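SusD-like carbohydrate binding protein (Bacteroides vulgatus, PDB 3LEW) probably binds carbohydrate at the outer membrane of a gut bacterium, as a SusD-family protein concerned with nutrient capture. Local coordinates at residues A[114-122]-A[186-194]; A[174-185]-A[205-216]. All blocks are in the same frame, centred on the assembly; numbering follows the deposited sequence.

Contact 1: A[114-122]-A[186-194]; sequences RNRIKGQAL and ELIPETYVR
Arg-116 of helix 111-135 lays its side chain along the ring of Tyr-192, in the turn that follows helix 170-187. From CB, the chain sets out with CG anti to the backbone N (chi1 -176°), which brings Arg-116 CG within 3.9 Å of Tyr-192 CD1. Arg-116 CD then sits over the ring face in a CH-pi contact, 3.8 Å from the centroid of the Tyr-192 ring. Next, Arg-116 NE comes to 3.5 Å from Tyr-192 CE1, the guanidinium and ring planes being only 9° apart. At the tip, Arg-116 NH1 donates to Gln-120 OE1 at 2.9 Å and forms a salt bridge with Glu-23. Arginine suits the place, offering methylenes to a ring and charge beyond it. Gln-120 NE2 gives a bent hydrogen bond of 3.0 Å to Tyr-192 OH and a second to Ile-200 O. With a leucine in place of Tyr-192, Gln-120 would probably lose one of these acceptors, and Arg-116 CD and NE the flat ring they lie against. Further along, Leu-187 is a knob among Asn-115, Lys-118, Gly-119 and Leu-122, its CD1 3.6 Å from Leu-122 CD1. Gly-119 is apt here, since any CB would collide with Ile-188 CG1. The contact thus joins helix 111-135 to the C-terminal end of helix 170-187, while Leu-122 also packs on helix 81-103, Gln-120 on helix 19-35 and Ile-188 on helix 202-215.

Contact 2: A[174-185]-A[205-216]; sequences YAQSINDLEEAL and VLGILSRACLYA
The carbonyl O of Leu-206, a residue whose side chain meets Leu-185 across the contact, is gripped by two donors of Ser-210: the backbone N at 2.9 Å and OG at 2.8 Å, arriving from opposite faces of the carbonyl plane. Serine fits because its hydroxyl is satisfied by its own helix in a buried place. The segments 174-185 and 205-215 run nearly antiparallel (156°), their axes 9.6 Å apart at closest approach. Leu-209 is the central knob, set among Ile-178, Leu-181, Glu-182 and Leu-185; its CD2 lies 3.6 Å from Leu-181 CB and also rests on the methylene CG of Glu-182. Leu-181 sends CD1 to Ile-208 CG2, the two side chains crossing at about a right angle. Leu-185 has CG anti to the backbone N (chi1 -169°), and its fork divides the work: CD1 meets Leu-206 CD2 at 3.6 Å, CD2 meets Leu-209 CD1. At the other end, Ala-216 CA lies over the centre of one face of the Tyr-174 ring, 4.1 Å above its plane. The small alanine lets the broad ring come close to the backbone. Ile-178 CD1 fills in beside it, 3.6 Å from Ala-216 CB. Glu-182 OE2 hydrogen-bonds to Tyr-225 OH and forms a salt bridge with Lys-221. This is the packing of consecutive antiparallel helices, 170-187 and 202-215, consistent with the TPR-like helical pairs of SusD proteins. Its chemistry is that of buried apolar side chains, so complementary shape, rather than hydrogen bonds or charge pairs, sets how the two helices fit.

From the N terminus, residues 114-122 come first, on helix 111-135. The chain finishes that helix, then passes short strands, a short helix and loops before returning on helix 170-187, whose residues 174-185 open contact 2; the segment 186-194, which begins on the same helix, closes contact 1 across 63 intervening residues. Only afterwards does helix 202-215 bring in 205-216, closing contact 2 over 19 residues. The two loops therefore cross rather than nest. Helix 170-187 is common to both: contact 1 ties its C-terminal end to helix 111-135, contact 2 most of its length to helix 202-215. The contacts touch at Gly-119 O and Ala-184 CB (3.2 Å) and at Ile-188 CD1 and Val-205 CG2 (3.8 Å), so the three helices pack together.

Contact 1: A[114-122]-A[186-194]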
loop_
_atom_site.group_PDB
_atom_site.type_symbol
_atom_site.label_atom_id
_atom_site.label_comp_id
_atom_site.label_asym_id
_atom_site.label_seq_id
_atom_site.Cartn_x
_atom_site.Cartn_y
_atom_site.Cartn_z
ATOM N N ARG A 114 7.505 27.257 -10.948
ATOM C CA ARG A 114 8.111 27.184 -9.629
ATOM C C ARG A 114 7.097 26.720 -8.587
ATOM O O ARG A 114 7.417 25.864 -7.743
ATOM C CB ARG A 114 8.752 28.509 -9.205
ATOM C CG ARG A 114 10.116 28.807 -9.862
ATOM C CD ARG A 114 10.822 30.054 -9.293
ATOM N NE ARG A 114 10.084 31.251 -9.629
ATOM C CZ ARG A 114 10.184 31.888 -10.800
ATOM N NH1 ARG A 114 11.041 31.491 -11.731
ATOM N NH2 ARG A 114 9.431 32.942 -11.042
ATOM N N ASN A 115 5.891 27.296 -8.587
ATOM C CA ASN A 115 4.890 26.893 -7.578
ATOM C C ASN A 115 4.529 25.425 -7.689
ATOM O O ASN A 115 4.495 24.695 -6.687
ATOM C CB ASN A 115 3.602 27.727 -7.689
ATOM C CG ASN A 115 3.779 29.184 -7.317
ATOM O OD1 ASN A 115 4.799 29.617 -6.778
ATOM N ND2 ASN A 115 2.748 29.970 -7.634
ATOM N N ARG A 116 4.261 24.976 -8.917
ATOM C CA ARG A 116 3.792 23.621 -9.167
ATOM C C ARG A 116 4.852 22.579 -8.819
ATOM O O ARG A 116 4.528 21.552 -8.193
ATOM C CB ARG A 116 3.344 23.504 -10.619
ATOM C CG ARG A 116 2.750 22.173 -10.988
ATOM C CD ARG A 116 3.783 21.254 -11.612
ATOM N NE ARG A 116 4.353 21.800 -12.834
ATOM C CZ ARG A 116 5.373 21.262 -13.491
ATOM N NH1 ARG A 116 5.940 20.134 -13.076
ATOM N NH2 ARG A 116 5.811 21.864 -14.595
ATOM N N ILE A 117 6.107 22.849 -9.202
ATOM C CA ILE A 117 7.228 21.971 -8.875
ATOM C C ILE A 117 7.475 21.904 -7.346
ATOM O O ILE A 117 7.634 20.805 -6.767
ATOM C CB ILE A 117 8.507 22.352 -9.627
ATOM C CG1 ILE A 117 8.309 22.118 -11.138
ATOM C CG2 ILE A 117 9.717 21.512 -9.131
ATOM C CD1 ILE A 117 9.353 22.747 -11.988
ATOM N N LYS A 118 7.426 23.067 -6.698
ATOM C CA LYS A 118 7.520 23.110 -5.229
ATOM C C LYS A 118 6.415 22.276 -4.587
ATOM O O LYS A 118 6.667 21.472 -3.670
ATOM C CB LYS A 118 7.439 24.554 -4.769
ATOM C CG LYS A 118 7.543 24.754 -3.257
ATOM C CD LYS A 118 7.508 26.209 -2.912
ATOM C CE LYS A 118 7.716 26.396 -1.430
ATOM N NZ LYS A 118 7.902 27.852 -1.050
ATOM N N GLY A 119 5.187 22.398 -5.103
ATOM C CA GLY A 119 4.074 21.603 -4.613
ATOM C C GLY A 119 4.259 20.105 -4.790
ATOM O O GLY A 119 3.962 19.308 -3.905
ATOM N N GLN A 120 4.782 19.725 -5.945
ATOM C CA GLN A 120 5.020 18.330 -6.217
ATOM C C GLN A 120 6.106 17.720 -5.263
ATOM O O GLN A 120 5.979 16.567 -4.814
ATOM C CB GLN A 120 5.371 18.116 -7.686
ATOM C CG GLN A 120 4.165 18.276 -8.637
ATOM C CD GLN A 120 4.529 18.204 -10.094
ATOM O OE1 GLN A 120 5.596 18.714 -10.524
ATOM N NE2 GLN A 120 3.608 17.631 -10.897
ATOM N N ALA A 121 7.153 18.486 -4.994
ATOM C CA ALA A 121 8.205 18.096 -4.055
ATOM C C ALA A 121 7.670 17.947 -2.641
ATOM O O ALA A 121 7.957 16.965 -1.968
ATOM C CB ALA A 121 9.387 19.090 -4.117
ATOM N N LEU A 122 6.821 18.876 -2.223
ATOM C CA LEU A 122 6.177 18.785 -0.900
ATOM C C LEU A 122 5.231 17.606 -0.794
ATOM O O LEU A 122 5.185 16.948 0.245
ATOM C CB LEU A 122 5.416 20.100 -0.592
ATOM C CG LEU A 122 6.267 21.329 -0.199
ATOM C CD1 LEU A 122 5.437 22.663 -0.302
ATOM C CD2 LEU A 122 6.874 21.165 1.235
ATOM N N GLU A 186 -2.261 23.972 -1.933
ATOM C CA GLU A 186 -2.359 25.395 -2.247
ATOM C C GLU A 186 -1.501 25.790 -3.456
ATOM O O GLU A 186 -1.822 26.733 -4.188
ATOM C CB GLU A 186 -1.953 26.204 -1.016
ATOM C CG GLU A 186 -2.039 27.728 -1.164
ATOM C CD GLU A 186 -3.465 28.275 -1.263
ATOM O OE1 GLU A 186 -4.449 27.503 -1.153
ATOM O OE2 GLU A 186 -3.593 29.509 -1.456
ATOM N N LEU A 187 -0.384 25.101 -3.630
ATOM C CA LEU A 187 0.600 25.427 -4.665
ATOM C C LEU A 187 0.273 24.853 -6.041
ATOM O O LEU A 187 0.576 25.477 -7.042
ATOM C CB LEU A 187 1.998 24.949 -4.253
ATOM C CG LEU A 187 2.696 25.787 -3.179
ATOM C CD1 LEU A 187 3.862 25.014 -2.503
ATOM C CD2 LEU A 187 3.175 27.138 -3.787
ATOM N N ILE A 188 -0.320 23.662 -6.100
ATOM C CA ILE A 188 -0.639 23.072 -7.399
ATOM C C ILE A 188 -2.043 23.506 -7.833
ATOM O O ILE A 188 -3.013 23.126 -7.237
ATOM C CB ILE A 188 -0.489 21.546 -7.383
ATOM C CG1 ILE A 188 0.891 21.122 -6.861
ATOM C CG2 ILE A 188 -0.760 20.944 -8.800
ATOM C CD1 ILE A 188 1.072 19.567 -6.632
ATOM N N PRO A 189 -2.148 24.315 -8.892
ATOM C CA PRO A 189 -3.487 24.797 -9.257
ATOM C C PRO A 189 -4.405 23.680 -9.755
ATOM O O PRO A 189 -3.924 22.690 -10.306
ATOM C CB PRO A 189 -3.221 25.814 -10.361
ATOM C CG PRO A 189 -1.769 25.827 -10.615
ATOM C CD PRO A 189 -1.070 24.924 -9.684
ATOM N N GLU A 190 -5.717 23.831 -9.571
ATOM C CA GLU A 190 -6.674 22.866 -10.129
ATOM C C GLU A 190 -6.587 22.820 -11.637
ATOM O O GLU A 190 -6.948 21.814 -12.244
ATOM C CB GLU A 190 -8.110 23.220 -9.738
ATOM C CG GLU A 190 -8.367 23.097 -8.264
ATOM C CD GLU A 190 -9.804 23.497 -7.902
ATOM O OE1 GLU A 190 -10.682 22.610 -7.941
ATOM O OE2 GLU A 190 -10.040 24.687 -7.610
ATOM N N THR A 191 -6.110 23.893 -12.244
ATOM C CA THR A 191 -5.975 23.929 -13.698
ATOM C C THR A 191 -4.676 23.285 -14.234
ATOM O O THR A 191 -4.497 23.193 -15.461
ATOM C CB THR A 191 -6.034 25.350 -14.200
ATOM O OG1 THR A 191 -4.969 26.092 -13.598
ATOM C CG2 THR A 191 -7.385 25.984 -13.866
ATOM N N TYR A 192 -3.766 22.843 -13.364
ATOM C CA TYR A 192 -2.553 22.174 -13.868
ATOM C C TYR A 192 -2.911 20.799 -14.429
ATOM O O TYR A 192 -3.570 20.012 -13.742
ATOM C CB TYR A 192 -1.469 22.044 -12.795
ATOM C CG TYR A 192 -0.395 20.990 -13.076
ATOM C CD1 TYR A 192 0.603 21.184 -14.045
ATOM C CD2 TYR A 192 -0.342 19.838 -12.331
ATOM C CE1 TYR A 192 1.589 20.158 -14.281
ATOM C CE2 TYR A 192 0.648 18.841 -12.534
ATOM C CZ TYR A 192 1.589 19.011 -13.514
ATOM O OH TYR A 192 2.510 17.972 -13.664
ATOM N N VAL A 193 -2.479 20.532 -15.676
ATOM C CA VAL A 193 -2.738 19.296 -16.390
ATOM C C VAL A 193 -1.474 18.454 -16.395
ATOM O O VAL A 193 -0.494 18.785 -17.072
ATOM C CB VAL A 193 -3.217 19.568 -17.848
ATOM C CG1 VAL A 193 -3.517 18.235 -18.568
ATOM C CG2 VAL A 193 -4.441 20.455 -17.850
ATOM N N ARG A 194 -1.467 17.363 -15.620
ATOM C CA ARG A 194 -0.361 16.411 -15.632
ATOM C C ARG A 194 -0.522 15.534 -16.879
ATOM O O ARG A 194 -1.644 15.345 -17.375
ATOM C CB ARG A 194 -0.363 15.513 -14.385
ATOM C CG ARG A 194 -1.601 14.703 -14.194
ATOM C CD ARG A 194 -1.435 13.772 -12.990
ATOM N NE ARG A 194 -2.690 13.116 -12.670
ATOM C CZ ARG A 194 -2.814 11.923 -12.087
ATOM N NH1 ARG A 194 -1.749 11.212 -11.744
ATOM N NH2 ARG A 194 -4.027 11.432 -11.887
HETATM O O HOH W 1 0.265 28.077 -7.734
#

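Contact 2: A[174-185]-A[205-216]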
loop_
_atom_site.group_PDB
_atom_site.type_symbol
_atom_site.label_atom_id
_atom_site.label_comp_id
_atom_site.label_asym_id
_atom_site.label_seq_id
_atom_site.Cartn_x
_atom_site.Cartn_y
_atom_site.Cartn_z
ATOM N N TYR A 174 2.970 12.306 11.479
ATOM C CA TYR A 174 1.660 12.536 10.822
ATOM C C TYR A 174 1.414 14.038 10.532
ATOM O O TYR A 174 0.965 14.385 9.436
ATOM C CB TYR A 174 0.500 11.908 11.604
ATOM C CG TYR A 174 0.202 10.461 11.261
ATOM C CD1 TYR A 174 -0.210 10.091 9.977
ATOM C CD2 TYR A 174 0.252 9.486 12.241
ATOM C CE1 TYR A 174 -0.488 8.787 9.650
ATOM C CE2 TYR A 174 -0.032 8.153 11.930
ATOM C CZ TYR A 174 -0.431 7.827 10.641
ATOM O OH TYR A 174 -0.732 6.531 10.300
ATOM N N ALA A 175 1.690 14.930 11.487
ATOM C CA ALA A 175 1.447 16.347 11.311
ATOM C C ALA A 175 2.324 16.919 10.171
ATOM O O ALA A 175 1.886 17.770 9.406
ATOM C CB ALA A 175 1.663 17.133 12.634
ATOM N N GLN A 176 3.561 16.423 10.084
ATOM C CA GLN A 176 4.495 16.822 9.031
ATOM C C GLN A 176 3.952 16.395 7.671
ATOM O O GLN A 176 3.930 17.190 6.751
ATOM C CB GLN A 176 5.887 16.188 9.264
ATOM C CG GLN A 176 6.965 16.585 8.236
ATOM C CD GLN A 176 7.283 18.057 8.304
ATOM O OE1 GLN A 176 7.537 18.588 9.396
ATOM N NE2 GLN A 176 7.254 18.743 7.157
ATOM N N SER A 177 3.463 15.173 7.572
ATOM C CA SER A 177 2.886 14.681 6.314
ATOM C C SER A 177 1.721 15.551 5.862
ATOM O O SER A 177 1.684 16.073 4.719
ATOM C CB SER A 177 2.421 13.242 6.496
ATOM O OG SER A 177 1.793 12.734 5.336
ATOM N N ILE A 178 0.769 15.750 6.769
ATOM C CA ILE A 178 -0.426 16.526 6.478
ATOM C C ILE A 178 -0.055 17.968 6.133
ATOM O O ILE A 178 -0.564 18.502 5.132
ATOM C CB ILE A 178 -1.435 16.433 7.594
ATOM C CG1 ILE A 178 -1.991 14.999 7.692
ATOM C CG2 ILE A 178 -2.600 17.419 7.418
ATOM C CD1 ILE A 178 -2.723 14.718 9.012
ATOM N N ASN A 179 0.874 18.577 6.883
ATOM C CA ASN A 179 1.267 19.938 6.565
ATOM C C ASN A 179 1.912 20.097 5.192
ATOM O O ASN A 179 1.586 21.052 4.456
ATOM C CB ASN A 179 2.176 20.507 7.624
ATOM C CG ASN A 179 2.246 22.002 7.566
ATOM O OD1 ASN A 179 1.261 22.719 7.882
ATOM N ND2 ASN A 179 3.406 22.509 7.188
ATOM N N ASP A 180 2.810 19.179 4.843
ATOM C CA ASP A 180 3.436 19.171 3.518
ATOM C C ASP A 180 2.385 19.060 2.426
ATOM O O ASP A 180 2.453 19.772 1.432
ATOM C CB ASP A 180 4.409 17.982 3.376
ATOM C CG ASP A 180 5.725 18.161 4.126
ATOM O OD1 ASP A 180 5.972 19.277 4.665
ATOM O OD2 ASP A 180 6.509 17.145 4.169
ATOM N N LEU A 181 1.428 18.159 2.601
ATOM C CA LEU A 181 0.391 17.926 1.604
ATOM C C LEU A 181 -0.618 19.121 1.503
ATOM O O LEU A 181 -1.044 19.502 0.392
ATOM C CB LEU A 181 -0.330 16.621 1.928
ATOM C CG LEU A 181 0.494 15.354 1.618
ATOM C CD1 LEU A 181 0.005 14.153 2.442
ATOM C CD2 LEU A 181 0.482 15.004 0.134
ATOM N N GLU A 182 -0.895 19.789 2.633
ATOM C CA GLU A 182 -1.780 20.947 2.601
ATOM C C GLU A 182 -1.061 22.096 1.916
ATOM O O GLU A 182 -1.694 22.874 1.214
ATOM C CB GLU A 182 -2.273 21.365 4.017
ATOM C CG GLU A 182 -3.269 20.346 4.574
ATOM C CD GLU A 182 -3.774 20.677 5.940
ATOM O OE1 GLU A 182 -3.033 21.371 6.712
ATOM O OE2 GLU A 182 -4.932 20.289 6.227
ATOM N N GLU A 183 0.245 22.232 2.150
ATOM C CA GLU A 183 1.030 23.258 1.425
ATOM C C GLU A 183 1.063 22.987 -0.088
ATOM O O GLU A 183 0.918 23.904 -0.894
ATOM C CB GLU A 183 2.446 23.312 1.968
ATOM C CG GLU A 183 2.483 24.057 3.254
ATOM C CD GLU A 183 3.889 24.271 3.855
ATOM O OE1 GLU A 183 4.917 23.892 3.213
ATOM O OE2 GLU A 183 3.937 24.829 5.003
ATOM N N ALA A 184 1.237 21.716 -0.453
ATOM C CA ALA A 184 1.164 21.291 -1.861
ATOM C C ALA A 184 -0.184 21.589 -2.497
ATOM O O ALA A 184 -0.253 21.998 -3.660
ATOM C CB ALA A 184 1.489 19.819 -1.988
ATOM N N LEU A 185 -1.253 21.331 -1.758
ATOM C CA LEU A 185 -2.592 21.580 -2.285
ATOM C C LEU A 185 -2.792 23.037 -2.701
ATOM O O LEU A 185 -3.463 23.311 -3.682
ATOM C CB LEU A 185 -3.672 21.176 -1.288
ATOM C CG LEU A 185 -5.108 21.133 -1.799
ATOM C CD1 LEU A 185 -5.265 20.002 -2.771
ATOM C CD2 LEU A 185 -6.081 20.957 -0.598
ATOM N N VAL A 205 -2.937 15.057 -4.892
ATOM C CA VAL A 205 -2.751 15.652 -3.554
ATOM C C VAL A 205 -4.001 15.447 -2.655
ATOM O O VAL A 205 -3.871 15.061 -1.500
ATOM C CB VAL A 205 -2.360 17.121 -3.636
ATOM C CG1 VAL A 205 -2.229 17.717 -2.213
ATOM C CG2 VAL A 205 -1.003 17.295 -4.410
ATOM N N LEU A 206 -5.200 15.706 -3.179
ATOM C CA LEU A 206 -6.412 15.507 -2.411
ATOM C C LEU A 206 -6.494 14.053 -1.937
ATOM O O LEU A 206 -6.903 13.786 -0.799
ATOM C CB LEU A 206 -7.669 15.852 -3.249
ATOM C CG LEU A 206 -7.936 17.342 -3.508
ATOM C CD1 LEU A 206 -9.064 17.489 -4.525
ATOM C CD2 LEU A 206 -8.289 18.082 -2.152
ATOM N N GLY A 207 -6.108 13.113 -2.805
ATOM C CA GLY A 207 -6.236 11.718 -2.454
ATOM C C GLY A 207 -5.249 11.344 -1.360
ATOM O O GLY A 207 -5.605 10.623 -0.383
ATOM N N ILE A 208 -3.978 11.745 -1.528
ATOM C CA ILE A 208 -2.986 11.387 -0.481
ATOM C C ILE A 208 -3.340 12.085 0.853
ATOM O O ILE A 208 -3.194 11.498 1.961
ATOM C CB ILE A 208 -1.524 11.749 -0.859
ATOM C CG1 ILE A 208 -1.130 11.140 -2.202
ATOM C CG2 ILE A 208 -0.566 11.291 0.300
ATOM C CD1 ILE A 208 0.108 11.873 -2.890
ATOM N N LEU A 209 -3.829 13.329 0.758
ATOM C CA LEU A 209 -4.322 14.051 1.950
ATOM C C LEU A 209 -5.444 13.319 2.646
ATOM O O LEU A 209 -5.476 13.264 3.898
ATOM C CB LEU A 209 -4.864 15.445 1.596
ATOM C CG LEU A 209 -3.998 16.633 1.863
ATOM C CD1 LEU A 209 -4.712 17.869 1.342
ATOM C CD2 LEU A 209 -3.649 16.735 3.349
ATOM N N SER A 210 -6.379 12.790 1.851
ATOM C CA SER A 210 -7.526 12.028 2.374
ATOM C C SER A 210 -7.042 10.834 3.171
ATOM O O SER A 210 -7.521 10.556 4.286
ATOM C CB SER A 210 -8.401 11.518 1.194
ATOM O OG SER A 210 -9.017 12.638 0.584
ATOM N N ARG A 211 -6.096 10.088 2.583
ATOM C CA ARG A 211 -5.501 8.940 3.237
ATOM C C ARG A 211 -4.773 9.355 4.535
ATOM O O ARG A 211 -4.981 8.797 5.606
ATOM C CB ARG A 211 -4.509 8.262 2.275
ATOM C CG ARG A 211 -3.943 6.974 2.831
ATOM C CD ARG A 211 -2.847 6.409 1.925
ATOM N NE ARG A 211 -3.369 5.917 0.644
ATOM C CZ ARG A 211 -2.593 5.394 -0.329
ATOM N NH1 ARG A 211 -1.269 5.346 -0.206
ATOM N NH2 ARG A 211 -3.134 4.948 -1.464
ATOM N N ALA A 212 -3.904 10.341 4.415
ATOM C CA ALA A 212 -3.107 10.788 5.564
ATOM C C ALA A 212 -3.959 11.279 6.729
ATOM O O ALA A 212 -3.700 10.944 7.902
ATOM C CB ALA A 212 -2.081 11.895 5.122
ATOM N N CYS A 213 -5.003 12.048 6.410
ATOM C CA CYS A 213 -5.884 12.536 7.406
ATOM C C CYS A 213 -6.696 11.445 8.038
ATOM O O CYS A 213 -6.881 11.478 9.236
ATOM C CB CYS A 213 -6.795 13.618 6.851
ATOM S SG CYS A 213 -5.910 15.175 6.462
ATOM N N LEU A 214 -7.127 10.462 7.264
ATOM C CA LEU A 214 -7.780 9.293 7.853
ATOM C C LEU A 214 -6.869 8.565 8.852
ATOM O O LEU A 214 -7.292 8.232 9.976
ATOM C CB LEU A 214 -8.264 8.323 6.765
ATOM C CG LEU A 214 -9.098 7.148 7.307
ATOM C CD1 LEU A 214 -10.545 7.643 7.538
ATOM C CD2 LEU A 214 -9.095 5.944 6.311
ATOM N N TYR A 215 -5.635 8.259 8.431
ATOM C CA TYR A 215 -4.725 7.516 9.269
ATOM C C TYR A 215 -4.343 8.262 10.542
ATOM O O TYR A 215 -4.172 7.640 11.588
ATOM C CB TYR A 215 -3.465 7.162 8.482
ATOM C CG TYR A 215 -3.638 6.202 7.320
ATOM C CD1 TYR A 215 -4.878 5.701 6.926
ATOM C CD2 TYR A 215 -2.525 5.792 6.598
ATOM C CE1 TYR A 215 -4.988 4.825 5.868
ATOM C CE2 TYR A 215 -2.654 4.909 5.554
ATOM C CZ TYR A 215 -3.867 4.428 5.188
ATOM O OH TYR A 215 -3.971 3.586 4.091
ATOM N N ALA A 216 -4.277 9.588 10.449
ATOM C CA ALA A 216 -4.025 10.480 11.577
ATOM C C ALA A 216 -5.244 10.757 12.476
ATOM O O ALA A 216 -5.128 11.497 13.463
ATOM C CB ALA A 216 -3.433 11.835 11.054
#